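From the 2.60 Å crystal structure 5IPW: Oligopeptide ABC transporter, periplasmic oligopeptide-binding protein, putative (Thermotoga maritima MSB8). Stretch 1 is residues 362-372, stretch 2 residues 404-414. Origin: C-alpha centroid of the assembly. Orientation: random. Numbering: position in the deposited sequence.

Stretch 1 362-372: RQALSLAINRE
Stretch 2 (404-414) AYAEYDPDRAN

Two hydrogen bonds tie the stretches together. The shorter joins backbone to backbone: Asp409 N donates to Leu367 O at 2.8 Å (N-H...O angle 135°), using a carbonyl near the C-terminal part of the first helix, where following amides no longer claim it. In the other, Arg371 NH1 donates to Tyr405 O at 3.1 Å and 148°; the same NH1 lies 3.1 Å from Ala406 O. Arg371 reaches this loop with chi1 m, chi2 101° and chi3 and chi4 near 180°, placing Ala406 CB over one guanidinium face. A CA-H...O contact, Leu367 CA to Glu407 O at 3.4 Å, reinforces the junction.

Residues 362-367 are helical, and Asn370 (-91/83) precedes the helix that starts at Arg371. In the second stretch, an irregular segment (Tyr405 -122/63, Ala406 -85/-12, Glu407 -68/152, Tyr408 -89/80) leads to Asp409 (-122/72), the N-cap of the helix from Pro410. Asp409, chi1 t, caps it through a weak bond from Arg412 N to Asp409 OD1 at 3.4 Å. The axes of helices 362-367 and 410-414 run nearly antiparallel, at 157°, approaching to 8.1 Å.

Small residues permit close packing: the CA atoms of Ala364 and Ala413 are 4.2 Å apart, and Ala413 CB points toward the first helix, 3.2 Å from Ala364 O and 4.0 Å from Leu367 CB. Leu367 (m, t) has the largest covered area; its CD1 lies 3.5 Å from both Tyr405 CD2, at the ring edge, and Arg412 CG.

Each tyrosine receives a side chain over one ring face. Gln363 CG (m, t) sits 3.7 Å from the Tyr405 ring centroid (chi1 m, chi2 70°), and Asn370 CB (chi1 t) 3.6 Å from that of Tyr408 (chi1 t, chi2 55°). Both are CH-pi contacts. Although Gln363 NE2 and Tyr405 OH approach to 3.2 Å, their angle is too poor for a hydrogen bond.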

# COMPACT_ATOMS: atom_id res chain seq x y z
N ARG A 362 -12.85 -26.17 -10.87
CA ARG A 362 -12.68 -24.96 -10.05
C ARG A 362 -13.96 -24.13 -10.06
O ARG A 362 -14.48 -23.77 -8.99
CB ARG A 362 -11.47 -24.15 -10.52
CG ARG A 362 -10.18 -24.98 -10.55
CD ARG A 362 -8.94 -24.13 -10.72
NE ARG A 362 -8.84 -23.50 -12.04
CZ ARG A 362 -8.09 -23.94 -13.05
NH1 ARG A 362 -7.35 -25.05 -12.96
NH2 ARG A 362 -8.08 -23.25 -14.19
N GLN A 363 -14.49 -23.85 -11.25
CA GLN A 363 -15.80 -23.20 -11.40
C GLN A 363 -16.81 -23.84 -10.46
O GLN A 363 -17.50 -23.15 -9.68
CB GLN A 363 -16.29 -23.29 -12.85
CG GLN A 363 -15.50 -22.43 -13.82
CD GLN A 363 -15.83 -22.70 -15.29
OE1 GLN A 363 -16.58 -23.62 -15.62
NE2 GLN A 363 -15.25 -21.90 -16.18
N ALA A 364 -16.88 -25.17 -10.51
CA ALA A 364 -17.76 -25.95 -9.64
C ALA A 364 -17.46 -25.72 -8.16
O ALA A 364 -18.38 -25.51 -7.36
CB ALA A 364 -17.65 -27.43 -9.97
N LEU A 365 -16.18 -25.74 -7.81
CA LEU A 365 -15.77 -25.60 -6.41
C LEU A 365 -16.19 -24.26 -5.81
O LEU A 365 -16.58 -24.22 -4.64
CB LEU A 365 -14.26 -25.81 -6.23
CG LEU A 365 -13.68 -27.23 -6.11
CD1 LEU A 365 -12.20 -27.15 -5.79
CD2 LEU A 365 -14.38 -28.08 -5.06
N SER A 366 -16.09 -23.18 -6.59
CA SER A 366 -16.51 -21.85 -6.11
C SER A 366 -18.03 -21.72 -6.00
O SER A 366 -18.55 -21.26 -4.98
CB SER A 366 -15.93 -20.70 -6.98
OG SER A 366 -15.93 -20.98 -8.38
N LEU A 367 -18.75 -22.17 -7.03
CA LEU A 367 -20.22 -22.10 -7.06
C LEU A 367 -20.87 -22.81 -5.88
O LEU A 367 -21.95 -22.43 -5.43
CB LEU A 367 -20.76 -22.64 -8.37
CG LEU A 367 -20.39 -21.81 -9.61
CD1 LEU A 367 -20.65 -22.62 -10.87
CD2 LEU A 367 -21.16 -20.50 -9.62
N ALA A 368 -20.20 -23.84 -5.36
CA ALA A 368 -20.68 -24.55 -4.18
C ALA A 368 -20.49 -23.79 -2.87
O ALA A 368 -20.94 -24.24 -1.82
CB ALA A 368 -19.99 -25.91 -4.09
N ILE A 369 -19.82 -22.64 -2.93
CA ILE A 369 -19.54 -21.88 -1.72
C ILE A 369 -20.63 -20.85 -1.45
O ILE A 369 -20.99 -20.05 -2.32
CB ILE A 369 -18.17 -21.16 -1.77
CG1 ILE A 369 -17.08 -22.16 -2.20
CG2 ILE A 369 -17.85 -20.56 -0.42
CD1 ILE A 369 -15.66 -21.62 -2.16
N ASN A 370 -21.16 -20.90 -0.22
CA ASN A 370 -22.10 -19.91 0.28
C ASN A 370 -21.34 -18.79 0.99
O ASN A 370 -21.17 -18.80 2.21
CB ASN A 370 -23.08 -20.60 1.25
CG ASN A 370 -24.36 -19.79 1.52
OD1 ASN A 370 -25.05 -20.08 2.50
ND2 ASN A 370 -24.68 -18.82 0.67
N ARG A 371 -20.85 -17.82 0.21
CA ARG A 371 -20.05 -16.72 0.76
C ARG A 371 -20.85 -15.88 1.75
O ARG A 371 -20.38 -15.58 2.86
CB ARG A 371 -19.51 -15.80 -0.34
CG ARG A 371 -18.24 -16.29 -1.02
CD ARG A 371 -18.51 -16.93 -2.35
NE ARG A 371 -17.27 -17.30 -3.02
CZ ARG A 371 -17.19 -17.91 -4.20
NH1 ARG A 371 -18.29 -18.22 -4.89
NH2 ARG A 371 -16.00 -18.20 -4.70
N GLU A 372 -22.06 -15.51 1.32
CA GLU A 372 -23.02 -14.78 2.15
C GLU A 372 -23.10 -15.37 3.55
O GLU A 372 -23.07 -14.64 4.54
CB GLU A 372 -24.40 -14.80 1.49
CG GLU A 372 -25.50 -14.10 2.28
CD GLU A 372 -26.88 -14.65 1.98
OE1 GLU A 372 -27.34 -15.54 2.74
OE2 GLU A 372 -27.50 -14.22 0.99
N ALA A 404 -16.97 -13.52 -11.20
CA ALA A 404 -16.39 -14.83 -11.52
C ALA A 404 -17.48 -15.90 -11.52
O ALA A 404 -18.41 -15.84 -12.33
CB ALA A 404 -15.30 -15.15 -10.50
N TYR A 405 -17.34 -16.88 -10.63
CA TYR A 405 -18.40 -17.80 -10.30
C TYR A 405 -18.61 -17.63 -8.81
O TYR A 405 -18.39 -18.55 -8.01
CB TYR A 405 -17.99 -19.21 -10.67
CG TYR A 405 -17.97 -19.46 -12.15
CD1 TYR A 405 -17.01 -18.87 -12.97
CD2 TYR A 405 -18.91 -20.29 -12.75
CE1 TYR A 405 -17.00 -19.10 -14.33
CE2 TYR A 405 -18.91 -20.53 -14.11
CZ TYR A 405 -17.95 -19.93 -14.90
OH TYR A 405 -17.94 -20.17 -16.26
N ALA A 406 -19.02 -16.42 -8.44
CA ALA A 406 -19.18 -16.03 -7.05
C ALA A 406 -20.53 -16.43 -6.45
O ALA A 406 -20.69 -16.36 -5.23
CB ALA A 406 -18.97 -14.53 -6.90
N GLU A 407 -21.48 -16.85 -7.29
CA GLU A 407 -22.84 -17.19 -6.81
C GLU A 407 -22.83 -18.44 -5.94
O GLU A 407 -21.97 -19.31 -6.10
CB GLU A 407 -23.82 -17.42 -7.97
CG GLU A 407 -23.74 -16.43 -9.10
CD GLU A 407 -22.73 -16.86 -10.15
OE1 GLU A 407 -23.06 -17.77 -10.94
OE2 GLU A 407 -21.62 -16.30 -10.17
N TYR A 408 -23.79 -18.53 -5.04
CA TYR A 408 -24.03 -19.74 -4.27
C TYR A 408 -25.02 -20.62 -5.03
O TYR A 408 -26.21 -20.66 -4.72
CB TYR A 408 -24.58 -19.39 -2.88
CG TYR A 408 -25.00 -20.60 -2.07
CD1 TYR A 408 -24.12 -21.65 -1.84
CD2 TYR A 408 -26.29 -20.69 -1.54
CE1 TYR A 408 -24.51 -22.76 -1.10
CE2 TYR A 408 -26.68 -21.79 -0.80
CZ TYR A 408 -25.79 -22.82 -0.58
OH TYR A 408 -26.18 -23.92 0.16
N ASP A 409 -24.50 -21.35 -6.02
CA ASP A 409 -25.31 -22.17 -6.93
C ASP A 409 -24.90 -23.66 -6.90
O ASP A 409 -24.31 -24.16 -7.87
CB ASP A 409 -25.19 -21.58 -8.34
CG ASP A 409 -26.27 -22.06 -9.30
OD1 ASP A 409 -27.09 -22.94 -8.93
OD2 ASP A 409 -26.29 -21.57 -10.45
N PRO A 410 -25.22 -24.38 -5.80
CA PRO A 410 -24.91 -25.82 -5.69
C PRO A 410 -25.36 -26.69 -6.88
O PRO A 410 -24.54 -27.40 -7.47
CB PRO A 410 -25.64 -26.24 -4.40
CG PRO A 410 -25.68 -25.01 -3.58
CD PRO A 410 -25.79 -23.85 -4.54
N ASP A 411 -26.64 -26.61 -7.23
CA ASP A 411 -27.21 -27.37 -8.36
C ASP A 411 -26.40 -27.18 -9.65
O ASP A 411 -26.26 -28.09 -10.45
CB ASP A 411 -28.68 -26.97 -8.61
CG ASP A 411 -29.56 -27.07 -7.35
OD1 ASP A 411 -29.10 -27.60 -6.31
OD2 ASP A 411 -30.72 -26.62 -7.40
N ARG A 412 -25.88 -25.97 -9.84
CA ARG A 412 -25.07 -25.65 -11.01
C ARG A 412 -23.69 -26.30 -10.95
O ARG A 412 -23.15 -26.73 -11.98
CB ARG A 412 -24.94 -24.13 -11.13
CG ARG A 412 -23.80 -23.60 -11.99
CD ARG A 412 -24.00 -23.81 -13.47
NE ARG A 412 -23.26 -22.80 -14.23
CZ ARG A 412 -22.81 -22.94 -15.48
NH1 ARG A 412 -23.00 -24.07 -16.15
NH2 ARG A 412 -22.15 -21.94 -16.04
N ALA A 413 -23.10 -26.35 -9.76
CA ALA A 413 -21.79 -26.97 -9.57
C ALA A 413 -21.92 -28.48 -9.74
O ALA A 413 -21.26 -29.08 -10.60
CB ALA A 413 -21.23 -26.64 -8.20
N ASN A 414 -22.78 -29.08 -8.92
CA ASN A 414 -23.09 -30.51 -9.03
C ASN A 414 -23.20 -30.95 -10.47
O ASN A 414 -22.65 -31.98 -10.86
CB ASN A 414 -24.38 -30.85 -8.28
CG ASN A 414 -24.11 -31.39 -6.90
OD1 ASN A 414 -23.21 -32.21 -6.73
ND2 ASN A 414 -24.88 -30.96 -5.92